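Side-chain contacts in ribose 5-phosphate isomerase (Trypanosoma cruzi, PDB 3M1P), which probably interconverts ribose 5-phosphate and ribulose 5-phosphate, as a type B isomerase found here as an assembly of four copies: residues 21-26 and 115-120; 25-30 and 123-128. The protein carries 1 engineered substitution. One frame throughout, in Å; residues are numbered along the deposited sequence.

How the interactions relate
Interactions 1 and 2 sample one helix pair, 17-26 against 117-129, at two heights whose centres lie 9 Å apart. Neither is wholly core nor wholly surface: each pairs two buried residues with two partly exposed ones, so the difference lies in chemistry rather than depth. In 21-26 with 115-120 the backbones stand farther apart, and the long side chain of Y23 spans the gap, with a water between its hydroxyl and E118 that lies too close to the carboxylate to be placed with confidence. In 25-30 with 123-128 they close up around the small A27, and the contact is aliphatic. The two meet directly, since Y23 O lies 3.6 Å from I125 CG1.

Interaction 1 of 2, residues 21-26 and 115-120; sequences ILYVKE and TGVEVI
Y23 carries this contact, bringing its hydroxyl up to the V117 side chain, which it crosses at about a right angle. The tight side is there: Y23 OH is 3.6 Å from V117 CB and 4.0 Å from V117 CG2. With its CG beside the backbone N (chi1 -55°), the tyrosine leans off helix 17-26 across to the first turn of helix 117-129, joining two helices of the alpha/beta fold beside a subunit interface. The ring is met obliquely by V117 O, 3.8 Å from Y23 CE2, and more loosely by I120 CG2, 4.3 Å from Y23 CD2.

The other side is looser and holds a water, in the ring plane at its edge and 2.7 Å from Y23 OH. It appears to donate to E118 OE2, though 2.4 Å is too short to trust. E118 starts away from Y23, but successive bends (chi1 -69°, chi2 -55°) bring its carboxylate back; it also packs on R113 of a second subunit and Y94 of a third. E26 OE1 lies at the ring edge too, 6.7 Å from E118 OE1. Any polar link between Y23 and E118 would run through this water, and R121, salt-bridged to E26 OE2, would be expected to offset the charge of E26.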
loop_
_atom_site.group_PDB
_atom_site.type_symbol
_atom_site.label_atom_id
_atom_site.label_comp_id
_atom_site.label_asym_id
_atom_site.label_seq_id
_atom_site.Cartn_x
_atom_site.Cartn_y
_atom_site.Cartn_z
ATOM N N ILE A 21 -13.301 10.222 14.768
ATOM C CA ILE A 21 -14.283 10.058 15.853
ATOM C C ILE A 21 -15.358 9.047 15.430
ATOM O O ILE A 21 -15.629 8.074 16.140
ATOM C CB ILE A 21 -14.924 11.422 16.274
ATOM C CG1 ILE A 21 -13.885 12.318 16.950
ATOM C CG2 ILE A 21 -16.141 11.201 17.192
ATOM C CD1 ILE A 21 -14.280 13.798 17.054
ATOM N N LEU A 22 -15.926 9.270 14.246
ATOM C CA LEU A 22 -16.907 8.359 13.670
ATOM C C LEU A 22 -16.377 6.925 13.488
ATOM O O LEU A 22 -17.061 5.970 13.851
ATOM C CB LEU A 22 -17.456 8.926 12.350
ATOM C CG LEU A 22 -18.502 8.077 11.620
ATOM C CD1 LEU A 22 -19.756 7.875 12.481
ATOM C CD2 LEU A 22 -18.874 8.658 10.240
ATOM N N TYR A 23 -15.168 6.768 12.944
ATOM C CA TYR A 23 -14.616 5.407 12.702
ATOM C C TYR A 23 -14.441 4.597 13.998
ATOM O O TYR A 23 -14.622 3.371 14.011
ATOM C CB TYR A 23 -13.296 5.444 11.900
ATOM C CG TYR A 23 -13.383 6.190 10.574
ATOM C CD1 TYR A 23 -14.594 6.254 9.859
ATOM C CD2 TYR A 23 -12.266 6.828 10.034
ATOM C CE1 TYR A 23 -14.685 6.932 8.657
ATOM C CE2 TYR A 23 -12.345 7.508 8.823
ATOM C CZ TYR A 23 -13.562 7.558 8.139
ATOM O OH TYR A 23 -13.670 8.221 6.939
ATOM N N VAL A 24 -14.087 5.291 15.076
ATOM C CA VAL A 24 -13.959 4.664 16.392
ATOM C C VAL A 24 -15.320 4.136 16.863
ATOM O O VAL A 24 -15.437 2.984 17.292
ATOM C CB VAL A 24 -13.340 5.647 17.424
ATOM C CG1 VAL A 24 -13.409 5.070 18.835
ATOM C CG2 VAL A 24 -11.892 5.978 17.033
ATOM N N LYS A 25 -16.347 4.978 16.752
ATOM C CA LYS A 25 -17.716 4.554 17.060
ATOM C C LYS A 25 -18.158 3.383 16.186
ATOM O O LYS A 25 -18.831 2.472 16.667
ATOM C CB LYS A 25 -18.692 5.726 16.918
ATOM C CG LYS A 25 -18.515 6.794 17.970
ATOM C CD LYS A 25 -19.416 7.969 17.705
ATOM C CE LYS A 25 -19.346 8.940 18.863
ATOM N NZ LYS A 25 -19.729 10.299 18.407
ATOM N N GLU A 26 -17.755 3.392 14.915
ATOM C CA GLU A 26 -18.158 2.321 13.990
ATOM C C GLU A 26 -17.612 0.953 14.379
ATOM O O GLU A 26 -18.240 -0.061 14.083
ATOM C CB GLU A 26 -17.766 2.640 12.550
ATOM C CG GLU A 26 -18.514 3.801 11.936
ATOM C CD GLU A 26 -18.374 3.814 10.431
ATOM O OE1 GLU A 26 -17.830 4.793 9.876
ATOM O OE2 GLU A 26 -18.805 2.821 9.805
ATOM N N THR A 115 -2.764 7.531 2.948
ATOM C CA THR A 115 -3.774 6.483 3.013
ATOM C C THR A 115 -5.172 7.110 2.860
ATOM O O THR A 115 -5.500 8.082 3.541
ATOM C CB THR A 115 -3.620 5.691 4.360
ATOM O OG1 THR A 115 -2.288 5.173 4.451
ATOM C CG2 THR A 115 -4.604 4.545 4.476
ATOM N N GLY A 116 -5.980 6.582 1.944
ATOM C CA GLY A 116 -7.330 7.114 1.733
ATOM C C GLY A 116 -8.196 6.930 2.969
ATOM O O GLY A 116 -8.020 5.950 3.700
ATOM N N VAL A 117 -9.127 7.861 3.208
ATOM C CA VAL A 117 -10.001 7.795 4.399
ATOM C C VAL A 117 -10.710 6.450 4.580
ATOM O O VAL A 117 -10.874 5.995 5.705
ATOM C CB VAL A 117 -11.047 8.986 4.522
ATOM C CG1 VAL A 117 -10.352 10.354 4.592
ATOM C CG2 VAL A 117 -12.072 8.981 3.404
ATOM N N GLU A 118 -11.117 5.797 3.494
ATOM C CA GLU A 118 -11.832 4.516 3.644
ATOM C C GLU A 118 -10.919 3.384 4.121
ATOM O O GLU A 118 -11.387 2.452 4.767
ATOM C CB GLU A 118 -12.596 4.122 2.366
ATOM C CG GLU A 118 -13.820 5.026 2.037
ATOM C CD GLU A 118 -14.812 5.117 3.183
ATOM O OE1 GLU A 118 -15.188 4.064 3.748
ATOM O OE2 GLU A 118 -15.206 6.247 3.524
ATOM N N VAL A 119 -9.627 3.472 3.798
ATOM C CA VAL A 119 -8.641 2.535 4.329
ATOM C C VAL A 119 -8.308 2.895 5.776
ATOM O O VAL A 119 -8.133 2.008 6.608
ATOM C CB VAL A 119 -7.376 2.447 3.437
ATOM C CG1 VAL A 119 -6.313 1.516 4.037
ATOM C CG2 VAL A 119 -7.766 1.960 2.039
ATOM N N ILE A 120 -8.254 4.194 6.075
ATOM C CA ILE A 120 -8.051 4.651 7.449
ATOM C C ILE A 120 -9.196 4.136 8.310
ATOM O O ILE A 120 -8.970 3.596 9.393
ATOM C CB ILE A 120 -7.909 6.199 7.546
ATOM C CG1 ILE A 120 -6.556 6.637 6.978
ATOM C CG2 ILE A 120 -8.050 6.666 9.013
ATOM C CD1 ILE A 120 -6.365 8.171 6.822
HETATM O O HOH W 1 -15.824 7.704 5.394
#

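Interaction 2 of 2, residues 25-30 and 123-128; sequences KEAGDE and IIITFL
The flat group at the centre is the peptide joining E26 to A27, and I125 lies over one face of it: I125 CG1 sits almost straight above A27 N at 3.9 Å, with the CG1-CD1 bond running on above the E26 carbonyl carbon. L128 is instead near the plane of this peptide, past its A27 edge, where it meets the methyl. I125 reaches the face because CG1 stands beside its own backbone N (chi1 -70°) and the chain then extends; its tip, I125 CD1, ends 3.9 Å from E26 CB. The A27 methyl points at helix 117-129 and is touched by two atoms of one leucine, since A27 CB is 3.9 Å from both L128 CB and L128 CD1.

Such closeness, 4.7 Å between A27 CA and I125 CA, comes in the stretch that leads from helix 17-26 to strand 31-35, within a beta-alpha-beta crossover. That crossover joins the parallel strands 3-9 and 31-35 of the Rossmann-like sheet, and helix 117-129 follows strand 107-111 in the same sheet. G28 leaves helical geometry with a positive phi of 151°, although G28 N still bonds to K25 O at 3.0 Å. A27 O accepts a hydrogen bond from Q129 NE2, and L128 also packs on V24.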
loop_
_atom_site.group_PDB
_atom_site.type_symbol
_atom_site.label_atom_id
_atom_site.label_comp_id
_atom_site.label_asym_id
_atom_site.label_seq_id
_atom_site.Cartn_x
_atom_site.Cartn_y
_atom_site.Cartn_z
ATOM N N LYS A 25 -16.347 4.978 16.752
ATOM C CA LYS A 25 -17.716 4.554 17.060
ATOM C C LYS A 25 -18.158 3.383 16.186
ATOM O O LYS A 25 -18.831 2.472 16.667
ATOM C CB LYS A 25 -18.692 5.726 16.918
ATOM C CG LYS A 25 -18.515 6.794 17.970
ATOM C CD LYS A 25 -19.416 7.969 17.705
ATOM C CE LYS A 25 -19.346 8.940 18.863
ATOM N NZ LYS A 25 -19.729 10.299 18.407
ATOM N N GLU A 26 -17.755 3.392 14.915
ATOM C CA GLU A 26 -18.158 2.321 13.990
ATOM C C GLU A 26 -17.612 0.953 14.379
ATOM O O GLU A 26 -18.240 -0.061 14.083
ATOM C CB GLU A 26 -17.766 2.640 12.550
ATOM C CG GLU A 26 -18.514 3.801 11.936
ATOM C CD GLU A 26 -18.374 3.814 10.431
ATOM O OE1 GLU A 26 -17.830 4.793 9.876
ATOM O OE2 GLU A 26 -18.805 2.821 9.805
ATOM N N ALA A 27 -16.445 0.930 15.039
ATOM C CA ALA A 27 -15.868 -0.304 15.589
ATOM C C ALA A 27 -16.787 -1.015 16.587
ATOM O O ALA A 27 -16.692 -2.227 16.783
ATOM C CB ALA A 27 -14.509 -0.017 16.227
ATOM N N GLY A 28 -17.680 -0.254 17.214
ATOM C CA GLY A 28 -18.612 -0.800 18.200
ATOM C C GLY A 28 -18.988 0.236 19.243
ATOM O O GLY A 28 -18.227 1.164 19.513
ATOM N N ASP A 29 -20.181 0.081 19.805
ATOM C CA ASP A 29 -20.684 0.930 20.888
ATOM C C ASP A 29 -19.797 0.929 22.140
ATOM O O ASP A 29 -19.797 1.893 22.901
ATOM C CB ASP A 29 -22.087 0.474 21.285
ATOM C CG ASP A 29 -23.109 0.685 20.187
ATOM O OD1 ASP A 29 -22.766 1.264 19.127
ATOM O OD2 ASP A 29 -24.267 0.266 20.398
ATOM N N GLU A 30 -19.051 -0.147 22.355
ATOM C CA GLU A 30 -18.118 -0.207 23.479
ATOM C C GLU A 30 -16.879 0.699 23.342
ATOM O O GLU A 30 -16.114 0.825 24.295
ATOM C CB GLU A 30 -17.673 -1.640 23.758
ATOM C CG GLU A 30 -16.618 -2.163 22.783
ATOM C CD GLU A 30 -17.209 -3.036 21.691
ATOM O OE1 GLU A 30 -18.194 -2.618 21.032
ATOM O OE2 GLU A 30 -16.688 -4.153 21.512
ATOM N N ILE A 123 -8.586 0.488 8.826
ATOM C CA ILE A 123 -7.482 0.362 9.776
ATOM C C ILE A 123 -7.970 0.567 11.224
ATOM O O ILE A 123 -7.697 -0.262 12.095
ATOM C CB ILE A 123 -6.343 1.343 9.430
ATOM C CG1 ILE A 123 -5.622 0.899 8.156
ATOM C CG2 ILE A 123 -5.327 1.511 10.598
ATOM C CD1 ILE A 123 -4.705 1.975 7.601
ATOM N N ILE A 124 -8.695 1.656 11.475
ATOM C CA ILE A 124 -9.140 1.965 12.839
ATOM C C ILE A 124 -10.057 0.870 13.383
ATOM O O ILE A 124 -9.854 0.392 14.489
ATOM C CB ILE A 124 -9.772 3.390 12.938
ATOM C CG1 ILE A 124 -8.661 4.437 12.840
ATOM C CG2 ILE A 124 -10.574 3.576 14.257
ATOM C CD1 ILE A 124 -9.161 5.837 12.584
ATOM N N ILE A 125 -11.019 0.436 12.572
ATOM C CA ILE A 125 -11.953 -0.611 12.972
ATOM C C ILE A 125 -11.254 -1.940 13.240
ATOM O O ILE A 125 -11.482 -2.563 14.274
ATOM C CB ILE A 125 -13.118 -0.753 11.935
ATOM C CG1 ILE A 125 -14.039 0.487 12.011
ATOM C CG2 ILE A 125 -13.862 -2.115 12.099
ATOM C CD1 ILE A 125 -14.907 0.738 10.752
ATOM N N THR A 126 -10.394 -2.362 12.315
ATOM C CA THR A 126 -9.643 -3.600 12.471
ATOM C C THR A 126 -8.737 -3.586 13.716
ATOM O O THR A 126 -8.680 -4.555 14.462
ATOM C CB THR A 126 -8.794 -3.888 11.207
ATOM O OG1 THR A 126 -9.634 -3.816 10.053
ATOM C CG2 THR A 126 -8.140 -5.262 11.304
ATOM N N PHE A 127 -8.037 -2.479 13.918
ATOM C CA PHE A 127 -7.190 -2.283 15.083
ATOM C C PHE A 127 -7.985 -2.444 16.387
ATOM O O PHE A 127 -7.573 -3.177 17.281
ATOM C CB PHE A 127 -6.595 -0.884 15.024
ATOM C CG PHE A 127 -5.563 -0.616 16.068
ATOM C CD1 PHE A 127 -4.253 -1.021 15.878
ATOM C CD2 PHE A 127 -5.899 0.087 17.238
ATOM C CE1 PHE A 127 -3.280 -0.749 16.846
ATOM C CE2 PHE A 127 -4.935 0.368 18.208
ATOM C CZ PHE A 127 -3.626 -0.058 18.018
ATOM N N LEU A 128 -9.129 -1.769 16.478
ATOM C CA LEU A 128 -9.912 -1.773 17.717
ATOM C C LEU A 128 -10.571 -3.120 17.982
ATOM O O LEU A 128 -10.621 -3.568 19.128
ATOM C CB LEU A 128 -10.942 -0.638 17.729
ATOM C CG LEU A 128 -10.344 0.770 17.784
ATOM C CD1 LEU A 128 -11.412 1.829 17.593
ATOM C CD2 LEU A 128 -9.563 0.997 19.089
#